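Local coordinates for protein GH5 (Bacteroidetes bacterium AC2a, PDB 4YHE) that is a family 5 glycoside hydrolase, a cellulase that probably cleaves the beta-1,4-glucosidic bonds inside cellulose chains with a barrel-shaped catalytic domain, at residues A[246-251]-A[296-301]; A[142-147]-A[198-203]; A[25-30]-A[111-116]. One frame throughout, in Å; residues are numbered along the deposited sequence.

Contact 1 (A[246-251]-A[296-301])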
# COMPACT_ATOMS: atom_id res chain seq x y z
N TRP A 246 13.45 5.74 6.93
CA TRP A 246 12.67 6.91 6.69
C TRP A 246 13.50 8.14 6.42
O TRP A 246 13.14 8.94 5.55
CB TRP A 246 11.72 7.18 7.90
CG TRP A 246 10.93 8.42 7.70
CD1 TRP A 246 11.10 9.61 8.32
CD2 TRP A 246 9.86 8.61 6.76
NE1 TRP A 246 10.22 10.52 7.85
CE2 TRP A 246 9.43 9.94 6.90
CE3 TRP A 246 9.23 7.80 5.83
CZ2 TRP A 246 8.39 10.46 6.15
CZ3 TRP A 246 8.18 8.31 5.09
CH2 TRP A 246 7.79 9.64 5.24
N ASP A 247 14.60 8.34 7.14
CA ASP A 247 15.36 9.59 6.96
C ASP A 247 16.23 9.64 5.66
O ASP A 247 16.83 10.67 5.32
CB ASP A 247 16.15 9.91 8.21
CG ASP A 247 15.25 10.48 9.32
OD1 ASP A 247 14.20 11.07 9.01
OD2 ASP A 247 15.63 10.29 10.50
N TYR A 248 16.24 8.52 4.94
CA TYR A 248 16.67 8.51 3.54
C TYR A 248 15.49 8.63 2.57
O TYR A 248 15.44 9.57 1.75
CB TYR A 248 17.47 7.25 3.21
CG TYR A 248 17.72 7.19 1.73
CD1 TYR A 248 18.56 8.11 1.11
CD2 TYR A 248 17.01 6.31 0.94
CE1 TYR A 248 18.73 8.11 -0.27
CE2 TYR A 248 17.17 6.29 -0.45
CZ TYR A 248 18.00 7.21 -1.06
OH TYR A 248 18.16 7.19 -2.45
N ALA A 249 14.56 7.68 2.63
CA ALA A 249 13.50 7.55 1.62
C ALA A 249 12.38 8.57 1.71
O ALA A 249 11.83 8.98 0.68
CB ALA A 249 12.91 6.16 1.64
N GLY A 250 12.02 8.97 2.94
CA GLY A 250 10.87 9.78 3.18
C GLY A 250 11.15 11.23 3.50
O GLY A 250 10.70 12.12 2.78
N SER A 251 11.92 11.48 4.56
CA SER A 251 12.24 12.87 4.93
C SER A 251 13.38 13.42 4.11
O SER A 251 13.52 14.63 4.01
CB SER A 251 12.56 13.01 6.41
OG SER A 251 13.77 12.35 6.71
N PHE A 296 5.44 1.40 -1.34
CA PHE A 296 6.86 1.60 -1.06
C PHE A 296 7.34 2.78 -1.86
O PHE A 296 6.70 3.20 -2.81
CB PHE A 296 7.73 0.35 -1.34
CG PHE A 296 8.06 0.17 -2.81
CD1 PHE A 296 7.09 -0.30 -3.68
CD2 PHE A 296 9.30 0.52 -3.31
CE1 PHE A 296 7.37 -0.46 -5.05
CE2 PHE A 296 9.60 0.36 -4.68
CZ PHE A 296 8.62 -0.13 -5.55
N GLY A 297 8.47 3.31 -1.47
CA GLY A 297 9.13 4.28 -2.31
C GLY A 297 10.18 5.08 -1.60
O GLY A 297 10.43 4.89 -0.40
N ALA A 298 10.77 5.97 -2.37
CA ALA A 298 11.76 6.93 -1.93
C ALA A 298 11.57 8.17 -2.79
O ALA A 298 11.41 8.08 -4.04
CB ALA A 298 13.18 6.39 -2.09
N VAL A 299 11.69 9.33 -2.16
CA VAL A 299 11.54 10.58 -2.87
C VAL A 299 12.63 10.88 -3.89
O VAL A 299 13.75 10.36 -3.84
CB VAL A 299 11.36 11.78 -1.93
CG1 VAL A 299 10.13 11.56 -1.06
CG2 VAL A 299 12.62 12.08 -1.12
N ARG A 300 12.27 11.74 -4.83
CA ARG A 300 13.15 12.20 -5.88
C ARG A 300 14.21 13.14 -5.30
O ARG A 300 13.99 13.82 -4.28
CB ARG A 300 12.34 12.94 -6.95
CG ARG A 300 13.12 13.30 -8.22
CD ARG A 300 12.25 13.99 -9.26
NE ARG A 300 11.86 15.35 -8.89
CZ ARG A 300 12.64 16.42 -9.08
NH1 ARG A 300 13.88 16.30 -9.56
NH2 ARG A 300 12.18 17.61 -8.76
N ARG A 301 15.34 13.22 -5.98
CA ARG A 301 16.43 14.11 -5.57
C ARG A 301 16.75 15.17 -6.61
O ARG A 301 16.67 14.89 -7.82
CB ARG A 301 17.69 13.29 -5.30
CG ARG A 301 17.45 12.04 -4.49
CD ARG A 301 17.03 12.32 -3.06
NE ARG A 301 16.13 11.27 -2.58
CZ ARG A 301 16.10 10.76 -1.34
NH1 ARG A 301 16.92 11.19 -0.39
NH2 ARG A 301 15.23 9.81 -1.06
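The single helical turn 246-249 meets an irregular, extended run, 296-301, where the chain leaves strand 291-296, and the two backbones come within 4.0 Å at the CA atoms of Ala249 and Ala298. The carbonyl of Ala249 does most of the backbone work: its O accepts a nearly straight hydrogen bond in the carbonyl plane from Val299 N (2.9 Å, 162°), and the CA of Ala298 offers it a CH···O contact as well. Beside this bond the methyl groups of Ala249 and Ala298 touch, CB to CB at 3.7 Å. Gly297 is almost fully stretched, a conformation that would jam any CB against the preceding carbonyl.

Arg301 carries the side-chain part. Bent at chi2 (-67°) and again at chi3, it folds back along its own segment, so that the NE of Arg301 bonds to Val299 O at 2.8 Å while both terminal nitrogens reach Tyr248 O, Arg301 NH2 at 2.8 Å and Arg301 NH1 at 3.1 Å. With that oxygen near its plane, the guanidinium also lies over one face of the Tyr248 ring, planes 20° apart, as an off-centre cation-pi stack; Val299 CG2 covers its other face. Replacing Arg301 with an alanine would remove both bonds to Tyr248 O and the charge over the ring, and would probably leave the end of the short helix less firmly held.

Asn255 OD1 takes a further bond from Arg301 NH1. The contact ties together the loops after barrel strands 236-242 and 291-296, against helix 304-323: Tyr313 meets the Tyr248 ring edge-to-face, Arg310 bonds to Ala298 O, and Glu307 accepts from the backbone N of Arg301.

Contact 2 (A[142-147]-A[198-203])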
# COMPACT_ATOMS: atom_id res chain seq x y z
N ILE A 142 -20.08 -0.73 5.22
CA ILE A 142 -19.30 -0.20 4.14
C ILE A 142 -18.80 -1.31 3.24
O ILE A 142 -19.02 -1.27 2.01
CB ILE A 142 -18.15 0.71 4.63
CG1 ILE A 142 -18.73 1.99 5.21
CG2 ILE A 142 -17.20 1.02 3.47
CD1 ILE A 142 -17.69 2.91 5.79
N TRP A 143 -18.14 -2.31 3.81
CA TRP A 143 -17.63 -3.40 3.01
C TRP A 143 -18.74 -4.23 2.33
O TRP A 143 -18.55 -4.75 1.23
CB TRP A 143 -16.64 -4.27 3.81
CG TRP A 143 -15.25 -3.72 3.74
CD1 TRP A 143 -14.48 -3.26 4.78
CD2 TRP A 143 -14.46 -3.55 2.57
NE1 TRP A 143 -13.27 -2.86 4.34
CE2 TRP A 143 -13.23 -2.98 2.97
CE3 TRP A 143 -14.68 -3.79 1.20
CZ2 TRP A 143 -12.22 -2.64 2.07
CZ3 TRP A 143 -13.66 -3.49 0.30
CH2 TRP A 143 -12.44 -2.91 0.74
N LEU A 144 -19.89 -4.35 2.97
CA LEU A 144 -21.02 -5.00 2.33
C LEU A 144 -21.42 -4.28 1.04
O LEU A 144 -21.62 -4.92 0.02
CB LEU A 144 -22.21 -5.04 3.28
CG LEU A 144 -22.31 -6.21 4.25
CD1 LEU A 144 -23.52 -5.99 5.17
CD2 LEU A 144 -22.45 -7.54 3.50
N GLN A 145 -21.50 -2.95 1.10
CA GLN A 145 -21.90 -2.15 -0.07
C GLN A 145 -20.88 -2.23 -1.17
O GLN A 145 -21.23 -2.40 -2.35
CB GLN A 145 -22.11 -0.69 0.34
CG GLN A 145 -23.36 -0.48 1.16
CD GLN A 145 -23.47 0.91 1.72
OE1 GLN A 145 -23.86 1.85 1.01
NE2 GLN A 145 -23.13 1.07 2.99
N ILE A 146 -19.60 -2.11 -0.79
CA ILE A 146 -18.53 -2.19 -1.74
C ILE A 146 -18.55 -3.54 -2.42
O ILE A 146 -18.45 -3.61 -3.64
CB ILE A 146 -17.14 -1.94 -1.10
CG1 ILE A 146 -17.03 -0.50 -0.63
CG2 ILE A 146 -16.04 -2.26 -2.09
CD1 ILE A 146 -15.85 -0.20 0.27
N GLY A 147 -18.63 -4.61 -1.65
CA GLY A 147 -18.69 -5.94 -2.23
C GLY A 147 -19.91 -6.13 -3.14
O GLY A 147 -19.82 -6.74 -4.20
N ARG A 198 -17.01 -11.43 2.51
CA ARG A 198 -17.49 -12.78 2.20
C ARG A 198 -19.01 -12.82 2.19
O ARG A 198 -19.55 -13.53 1.36
CB ARG A 198 -16.94 -13.81 3.19
CG ARG A 198 -15.42 -13.93 3.17
CD ARG A 198 -14.84 -14.21 1.80
NE ARG A 198 -13.39 -14.37 1.85
CZ ARG A 198 -12.54 -14.12 0.85
NH1 ARG A 198 -12.97 -13.64 -0.31
NH2 ARG A 198 -11.24 -14.31 1.02
N ALA A 199 -19.68 -12.06 3.06
CA ALA A 199 -21.16 -11.99 3.05
C ALA A 199 -21.76 -11.20 1.86
O ALA A 199 -22.96 -11.21 1.64
CB ALA A 199 -21.68 -11.40 4.36
N ALA A 200 -20.93 -10.51 1.09
CA ALA A 200 -21.45 -9.62 0.05
C ALA A 200 -21.81 -10.37 -1.23
O ALA A 200 -22.39 -9.78 -2.15
CB ALA A 200 -20.42 -8.52 -0.26
N GLY A 201 -21.46 -11.65 -1.30
CA GLY A 201 -21.99 -12.54 -2.35
C GLY A 201 -21.19 -12.55 -3.63
O GLY A 201 -20.26 -11.75 -3.83
N GLY A 202 -21.56 -13.47 -4.51
CA GLY A 202 -20.97 -13.58 -5.83
C GLY A 202 -19.47 -13.80 -5.79
O GLY A 202 -18.98 -14.61 -5.01
N LYS A 203 -18.74 -13.06 -6.59
CA LYS A 203 -17.31 -13.29 -6.69
C LYS A 203 -16.53 -12.78 -5.48
O LYS A 203 -15.35 -13.05 -5.37
CB LYS A 203 -16.78 -12.74 -7.99
CG LYS A 203 -17.38 -13.47 -9.19
CD LYS A 203 -16.93 -12.84 -10.49
CE LYS A 203 -17.55 -13.51 -11.71
NZ LYS A 203 -17.23 -12.75 -12.95
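No hydrogen bond crosses between 142-147 and 198-203; the contact rests on small residues and one leucine. Its tight centre is Gly147, whose CA takes the methyl carbon Ala200 CB at 3.7 Å. Ala200 CB also sits 3.8 Å from the backbone O of Leu144, one turn earlier, so it is pressed straight onto the surface of the helix. The two CA atoms, of Gly147 and Ala200, are 5.1 Å apart, and a side chain on Gly147 would collide with the methyl, its CB falling only about 2.5 Å from Ala200 CB.

Toward solvent the packing loosens. Leu144, with CG beside its own backbone N (chi1 -87°), sends CD2 across to Ala199 CB at 4.0 Å and no closer than 4.4 Å to Ala200 CB; the leucine is partly exposed and Ala199 lies at the surface. Just beyond, Gly201 turns the chain out of the helix with a positive phi of 88°, a value that favours glycine.

Asn204 ND2 bonds to both Gly147 O and Gly201 O, bridging the two segments from outside. Deeper in, Trp143 bonds through NE1 to Thr161 O, meets Phe159 of strand 157-160, and packs on Cys193, Ala196 and Ile197. Thus helices 129-149 and 181-199, neighbours on the outside of the barrel, are joined here near their C-terminal ends.

Contact 3 (A[25-30]-A[111-116])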
# COMPACT_ATOMS: atom_id res chain seq x y z
N ASP A 25 -8.15 9.30 -2.18
CA ASP A 25 -7.87 9.35 -0.75
C ASP A 25 -7.79 10.79 -0.17
O ASP A 25 -7.80 10.94 1.05
CB ASP A 25 -6.56 8.59 -0.44
CG ASP A 25 -5.42 8.89 -1.45
OD1 ASP A 25 -5.65 8.89 -2.69
OD2 ASP A 25 -4.28 9.07 -1.00
N ALA A 26 -7.68 11.80 -1.04
CA ALA A 26 -7.45 13.18 -0.62
C ALA A 26 -8.72 13.70 0.05
O ALA A 26 -9.83 13.39 -0.37
CB ALA A 26 -7.14 14.03 -1.83
N HIS A 27 -8.55 14.49 1.09
CA HIS A 27 -9.68 14.99 1.84
C HIS A 27 -9.32 16.25 2.60
O HIS A 27 -8.16 16.53 2.85
CB HIS A 27 -10.13 13.96 2.84
CG HIS A 27 -9.07 13.64 3.85
ND1 HIS A 27 -9.03 14.23 5.09
CD2 HIS A 27 -7.98 12.83 3.79
CE1 HIS A 27 -7.97 13.79 5.76
NE2 HIS A 27 -7.32 12.94 4.99
N TYR A 28 -10.35 17.00 2.95
CA TYR A 28 -10.21 18.08 3.91
C TYR A 28 -11.59 18.44 4.42
O TYR A 28 -12.61 18.19 3.75
CB TYR A 28 -9.47 19.28 3.33
CG TYR A 28 -10.03 19.84 2.04
CD1 TYR A 28 -11.10 20.74 2.04
CD2 TYR A 28 -9.50 19.46 0.82
CE1 TYR A 28 -11.62 21.26 0.86
CE2 TYR A 28 -10.00 19.97 -0.36
CZ TYR A 28 -11.06 20.86 -0.35
OH TYR A 28 -11.51 21.33 -1.54
N ASP A 29 -11.62 18.95 5.65
CA ASP A 29 -12.88 19.35 6.31
C ASP A 29 -13.89 18.20 6.35
O ASP A 29 -15.09 18.43 6.35
CB ASP A 29 -13.48 20.59 5.62
CG ASP A 29 -12.51 21.77 5.60
OD1 ASP A 29 -11.67 21.90 6.52
OD2 ASP A 29 -12.57 22.57 4.65
N GLY A 30 -13.40 16.97 6.40
CA GLY A 30 -14.25 15.80 6.57
C GLY A 30 -14.84 15.17 5.32
O GLY A 30 -15.73 14.31 5.41
N ASP A 111 -2.00 15.32 12.65
CA ASP A 111 -1.84 16.27 11.59
C ASP A 111 -2.71 15.91 10.40
O ASP A 111 -2.24 15.35 9.42
CB ASP A 111 -0.36 16.35 11.20
CG ASP A 111 -0.03 17.58 10.36
OD1 ASP A 111 -0.86 18.52 10.33
OD2 ASP A 111 1.05 17.59 9.74
N THR A 112 -3.99 16.25 10.50
CA THR A 112 -4.99 15.97 9.47
C THR A 112 -5.76 17.26 9.16
O THR A 112 -6.08 18.04 10.08
CB THR A 112 -5.97 14.86 9.91
OG1 THR A 112 -7.13 14.87 9.06
CG2 THR A 112 -6.43 15.04 11.36
N PRO A 113 -6.07 17.50 7.87
CA PRO A 113 -6.98 18.60 7.51
C PRO A 113 -8.47 18.29 7.82
O PRO A 113 -9.34 19.09 7.49
CB PRO A 113 -6.74 18.75 6.01
CG PRO A 113 -6.43 17.35 5.54
CD PRO A 113 -5.59 16.78 6.66
N SER A 114 -8.76 17.13 8.41
CA SER A 114 -10.13 16.74 8.73
C SER A 114 -10.26 16.38 10.21
O SER A 114 -10.85 15.35 10.57
CB SER A 114 -10.56 15.57 7.86
OG SER A 114 -10.61 15.96 6.49
N LYS A 115 -9.69 17.23 11.07
CA LYS A 115 -9.72 16.99 12.51
C LYS A 115 -11.13 16.71 12.94
O LYS A 115 -12.05 17.41 12.55
CB LYS A 115 -9.18 18.20 13.28
CG LYS A 115 -7.68 18.36 13.10
CD LYS A 115 -7.10 19.40 14.04
CE LYS A 115 -5.59 19.50 13.86
NZ LYS A 115 -5.20 19.73 12.43
N GLY A 116 -11.30 15.64 13.72
CA GLY A 116 -12.61 15.25 14.25
C GLY A 116 -13.48 14.38 13.35
O GLY A 116 -14.53 13.91 13.78
O HOH W 1 -8.82 21.45 6.42
O HOH W 2 -11.07 20.80 9.29
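His27 reaches from strand 27-28 into the loop 111-116, and nearly every atom of its side chain meets something. CG occupies the crowded position between the backbone N and carbonyl carbon (chi1 61°), which swings the ring toward the loop. His27 CB is 4.2 Å from Ser114 OG, a loose contact that tightens along the ring to a 2.7 Å hydrogen bond between His27 ND1 and that same OG, nearly straight at 163° and close to the ring plane. Next round the edge, His27 CE1 faces Thr112 OG1 at 3.6 Å, and Pro113 CG lies 3.9 Å from that CE1. On the other side of the ring, CD2 looks back to Asp25 O of its own segment, again in plane.

Ser114 OG is gripped a second time, by Gly30 N at 3.0 Å, so a single hydroxyl joins the histidine to the backbone two residues past the strand. Asp29 N bonds to Pro113 O (2.9 Å), and two waters bridge the same oxygen to Asp29 OD1, extending the polar network to the exposed side. CB of Tyr28 rests on CB of Pro113. Within the loop, Thr112 OG1 accepts from Ser114 N at 2.9 Å, an ST turn that sets up the serine; the same OG1 bonds to His118 NE2.

Around the His27 ring stand the rings of Trp37, His104 and His118. Asp29 and Gly30, both with positive phi, have the backbone angles of a type I' turn, the classic two-residue link of a tight beta-hairpin, here between strands 27-28 and 31-32. Its docking on the loop after strand 97-101 lies in the loops beyond the C-terminal ends of the strands, the part of a TIM barrel where family 5 enzymes form their substrate cleft.

All three contacts belong to one eight-stranded beta/alpha barrel, two in the loops after the strands and one among the outer helices. Along the chain contact 3 closes first, then contact 2, then contact 1, with no overlap. Contacts 1 and 3 join loops that follow barrel strands, with centres 24 Å apart and nearest atoms about 11 Å apart. Contact 2 instead pairs two outer helices; its centre is 27 Å from that of contact 3 and 36 Å from that of contact 1, across the centre of the chain. None touches another: one joins two neighbouring helices of the wall, the other two join loops on the face where family 5 enzymes bind substrate.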